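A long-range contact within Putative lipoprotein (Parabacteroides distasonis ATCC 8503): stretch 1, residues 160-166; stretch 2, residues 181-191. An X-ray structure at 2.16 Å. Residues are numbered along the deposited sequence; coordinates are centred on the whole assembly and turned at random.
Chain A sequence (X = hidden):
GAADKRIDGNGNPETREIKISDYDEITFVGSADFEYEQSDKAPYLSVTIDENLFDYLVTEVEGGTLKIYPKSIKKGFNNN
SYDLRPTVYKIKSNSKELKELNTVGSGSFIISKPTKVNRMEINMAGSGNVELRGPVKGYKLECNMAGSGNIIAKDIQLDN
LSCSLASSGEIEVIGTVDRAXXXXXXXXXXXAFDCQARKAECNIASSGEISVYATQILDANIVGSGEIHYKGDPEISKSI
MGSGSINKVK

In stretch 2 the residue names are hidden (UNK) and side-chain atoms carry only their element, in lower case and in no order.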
# COMPACT_ATOMS: atom_id res chain seq x y z
N ASN A 160 1.25 15.03 -17.59
CA ASN A 160 1.66 14.21 -16.46
C ASN A 160 0.56 13.32 -15.95
O ASN A 160 -0.55 13.79 -15.73
CB ASN A 160 2.10 15.13 -15.34
CG ASN A 160 3.22 16.01 -15.78
OD1 ASN A 160 4.37 15.57 -15.87
ND2 ASN A 160 2.89 17.24 -16.11
N LEU A 161 0.88 12.05 -15.73
CA LEU A 161 -0.06 11.09 -15.15
C LEU A 161 0.62 10.37 -14.02
O LEU A 161 1.74 9.87 -14.17
CB LEU A 161 -0.50 10.06 -16.18
CG LEU A 161 -1.37 8.90 -15.63
CD1 LEU A 161 -2.74 9.40 -15.13
CD2 LEU A 161 -1.54 7.79 -16.69
N SER A 162 -0.06 10.26 -12.89
CA SER A 162 0.47 9.47 -11.80
C SER A 162 -0.60 8.54 -11.25
O SER A 162 -1.68 8.99 -10.88
CB SER A 162 0.95 10.41 -10.71
OG SER A 162 1.24 9.67 -9.56
N CYS A 163 -0.30 7.24 -11.18
CA CYS A 163 -1.21 6.26 -10.56
C CYS A 163 -0.53 5.45 -9.49
O CYS A 163 0.51 4.82 -9.76
CB CYS A 163 -1.73 5.28 -11.61
SG CYS A 163 -2.50 6.05 -13.01
N SER A 164 -1.16 5.41 -8.31
CA SER A 164 -0.72 4.59 -7.19
C SER A 164 -1.88 3.73 -6.71
O SER A 164 -2.97 4.24 -6.40
CB SER A 164 -0.25 5.46 -6.06
OG SER A 164 0.72 6.35 -6.54
N LEU A 165 -1.61 2.44 -6.62
CA LEU A 165 -2.58 1.43 -6.27
C LEU A 165 -2.06 0.68 -5.05
O LEU A 165 -0.95 0.13 -5.08
CB LEU A 165 -2.72 0.47 -7.45
CG LEU A 165 -3.49 -0.84 -7.29
CD1 LEU A 165 -4.81 -0.65 -6.60
CD2 LEU A 165 -3.67 -1.44 -8.71
N ALA A 166 -2.80 0.72 -3.94
CA ALA A 166 -2.51 -0.14 -2.78
C ALA A 166 -3.57 -1.22 -2.79
O ALA A 166 -4.75 -0.96 -3.08
CB ALA A 166 -2.53 0.65 -1.44
N UNK A 181 3.90 7.96 -14.13
CA UNK A 181 4.41 7.24 -12.99
C UNK A 181 3.33 6.22 -12.53
O UNK A 181 2.20 6.59 -12.23
o UNK A 181 4.92 7.57 -10.72
c UNK A 181 4.76 8.25 -11.93
N UNK A 182 3.68 4.93 -12.53
CA UNK A 182 2.79 3.84 -12.15
C UNK A 182 3.33 3.05 -10.96
O UNK A 182 4.44 2.49 -11.02
c UNK A 182 0.82 4.63 -16.80
c UNK A 182 2.01 3.93 -16.90
c UNK A 182 2.01 3.50 -14.52
c UNK A 182 0.82 4.19 -14.43
c UNK A 182 2.60 3.37 -15.76
c UNK A 182 0.24 4.76 -15.57
c UNK A 182 2.62 2.88 -13.31
N UNK A 183 2.53 2.96 -9.90
CA UNK A 183 2.97 2.38 -8.65
C UNK A 183 1.94 1.40 -8.13
O UNK A 183 0.76 1.73 -8.04
o UNK A 183 5.29 4.40 -8.08
c UNK A 183 4.07 4.54 -8.13
n UNK A 183 3.49 5.59 -8.68
c UNK A 183 3.17 3.47 -7.63
N UNK A 184 2.38 0.19 -7.84
CA UNK A 184 1.56 -0.83 -7.20
C UNK A 184 2.21 -1.34 -5.90
O UNK A 184 3.37 -1.78 -5.91
c UNK A 184 0.50 -3.08 -7.43
c UNK A 184 1.31 -2.00 -8.14
c UNK A 184 0.62 -1.51 -9.40
N UNK A 185 1.47 -1.28 -4.78
CA UNK A 185 1.89 -1.87 -3.52
C UNK A 185 0.82 -2.87 -3.11
O UNK A 185 -0.14 -2.52 -2.41
c UNK A 185 2.08 -0.80 -2.45
N UNK A 186 0.99 -4.11 -3.52
CA UNK A 186 0.01 -5.15 -3.27
C UNK A 186 -0.13 -6.05 -4.49
O UNK A 186 0.74 -6.09 -5.33
N UNK A 187 -1.26 -6.73 -4.58
CA UNK A 187 -1.46 -7.75 -5.61
C UNK A 187 -2.19 -7.19 -6.82
O UNK A 187 -2.37 -7.90 -7.78
o UNK A 187 -3.50 -8.57 -4.56
c UNK A 187 -2.22 -8.96 -5.04
N UNK A 188 -2.57 -5.93 -6.77
CA UNK A 188 -3.37 -5.34 -7.83
C UNK A 188 -2.63 -5.12 -9.15
O UNK A 188 -1.46 -5.51 -9.32
N UNK A 189 -3.30 -4.43 -10.06
CA UNK A 189 -2.82 -4.33 -11.43
C UNK A 189 -3.08 -2.96 -12.04
O UNK A 189 -4.18 -2.41 -11.92
c UNK A 189 -3.80 -6.49 -14.46
c UNK A 189 -3.51 -5.42 -12.24
o UNK A 189 -4.76 -7.17 -14.00
o UNK A 189 -3.29 -6.67 -15.58
c UNK A 189 -3.18 -5.38 -13.66
N UNK A 190 -2.05 -2.39 -12.67
CA UNK A 190 -2.21 -1.23 -13.51
C UNK A 190 -2.17 -1.70 -14.97
O UNK A 190 -1.27 -2.44 -15.39
c UNK A 190 -1.19 -0.15 -13.26
c UNK A 190 -0.31 1.47 -11.46
c UNK A 190 -1.39 0.46 -11.88
c UNK A 190 -1.32 0.97 -14.33
N UNK A 191 -3.19 -1.30 -15.73
CA UNK A 191 -3.28 -1.65 -17.13
C UNK A 191 -3.11 -0.39 -17.95
O UNK A 191 -4.00 0.49 -17.98
c UNK A 191 -6.70 -5.38 -16.81
n UNK A 191 -8.17 -5.60 -17.03
c UNK A 191 -6.32 -4.01 -17.32
c UNK A 191 -4.64 -2.26 -17.46
c UNK A 191 -4.97 -3.56 -16.80

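Position 181 carries one carbon and then one oxygen, on the same sheet face as Ser162. Its backbone N donates to Leu161 O at 2.9 Å, and its O receives Cys163 N at 2.8 Å. A lone hydroxyl on an unbranched carbon is serine: Ser181, whose OG stands 4.4 Å from Ser162 OG.

Position 182 has one carbon leading to a ring of six carbons with no heteroatom, on the opposite face, beside Cys163. One ring carbon of 182 lies 3.7 Å from Leu161 CD2, and another lies 4.0 Å from Cys163 CB, which meets the ring at its edge. An all-carbon ring on a single carbon is phenylalanine, Phe182. The sulfur, Cys163 SG, is also at the edge, 5.1 Å from the ring centroid.

Position 183 shows two carbons, the second bearing one oxygen and one nitrogen, back on the face of Ser164. Its side-chain nitrogen donates to Cys163 O at 3.3 Å. A carboxamide this short is asparagine. Asn183 uses its backbone N to reach Cys163 O as well, at 2.7 Å, and its O to accept from Leu165 N at 2.9 Å. Its ND2 also donates to OG of Ser181 at 3.2 Å, so the amide ties its own strand to the neighbouring one.

Position 184 has three carbons, one carrying the other two, beside Leu165. One carbon of the fork at 184 lies 4.3 Å from Leu165 CB, a loose apolar contact. That fork is valine, Val184.

Position 185 has a single carbon, hence alanine, paired with Ala166. The backbone does most here: Ala185 N donates to Leu165 O at 2.8 Å.

Position 186 has no side-chain atoms, and its phi of 140° with psi of -159° would jam a CB against the carbonyl O of the preceding residue. It is Gly186, and the strand ends before it.

Position 187 has one carbon and one oxygen, pointing away from stretch 1 and touching none of it. It is Ser187, an exposed turn residue.

Position 188 again lacks side-chain atoms. An ideal CB would sit 2.9 Å from Leu165 CD2, a clash, so Gly188 leaves room for that methyl.

Position 189 has three carbons in a row, the third with two oxygens, and points away. This is Glu189; its backbone N, 3.3 Å from Leu165 CD2, makes the nearer approach.

Position 190 has four carbons forked at the first, one arm two carbons long, and points toward stretch 1. The end carbon of the longer arm at 190 lies 4.1 Å from Cys163 CB, and the carbon before it 4.3 Å from Leu165 CD2. This is isoleucine, Ile190.

Position 191 has four carbons in a row ending in nitrogen, out of reach of stretch 1. It is Lys191.

The rule is a parallel ladder of five backbone hydrogen bonds, running from Leu161 to Ala185, with CA-H...O contacts between its rungs. Small and polar residues line one face, where Asn183 adds a side-chain bond. Apolar ones line the other, and the glycine-bearing turn brings Ile190 back against Cys163 and Leu165.

Stretch 2 181-191: SFNVAGSGEIK
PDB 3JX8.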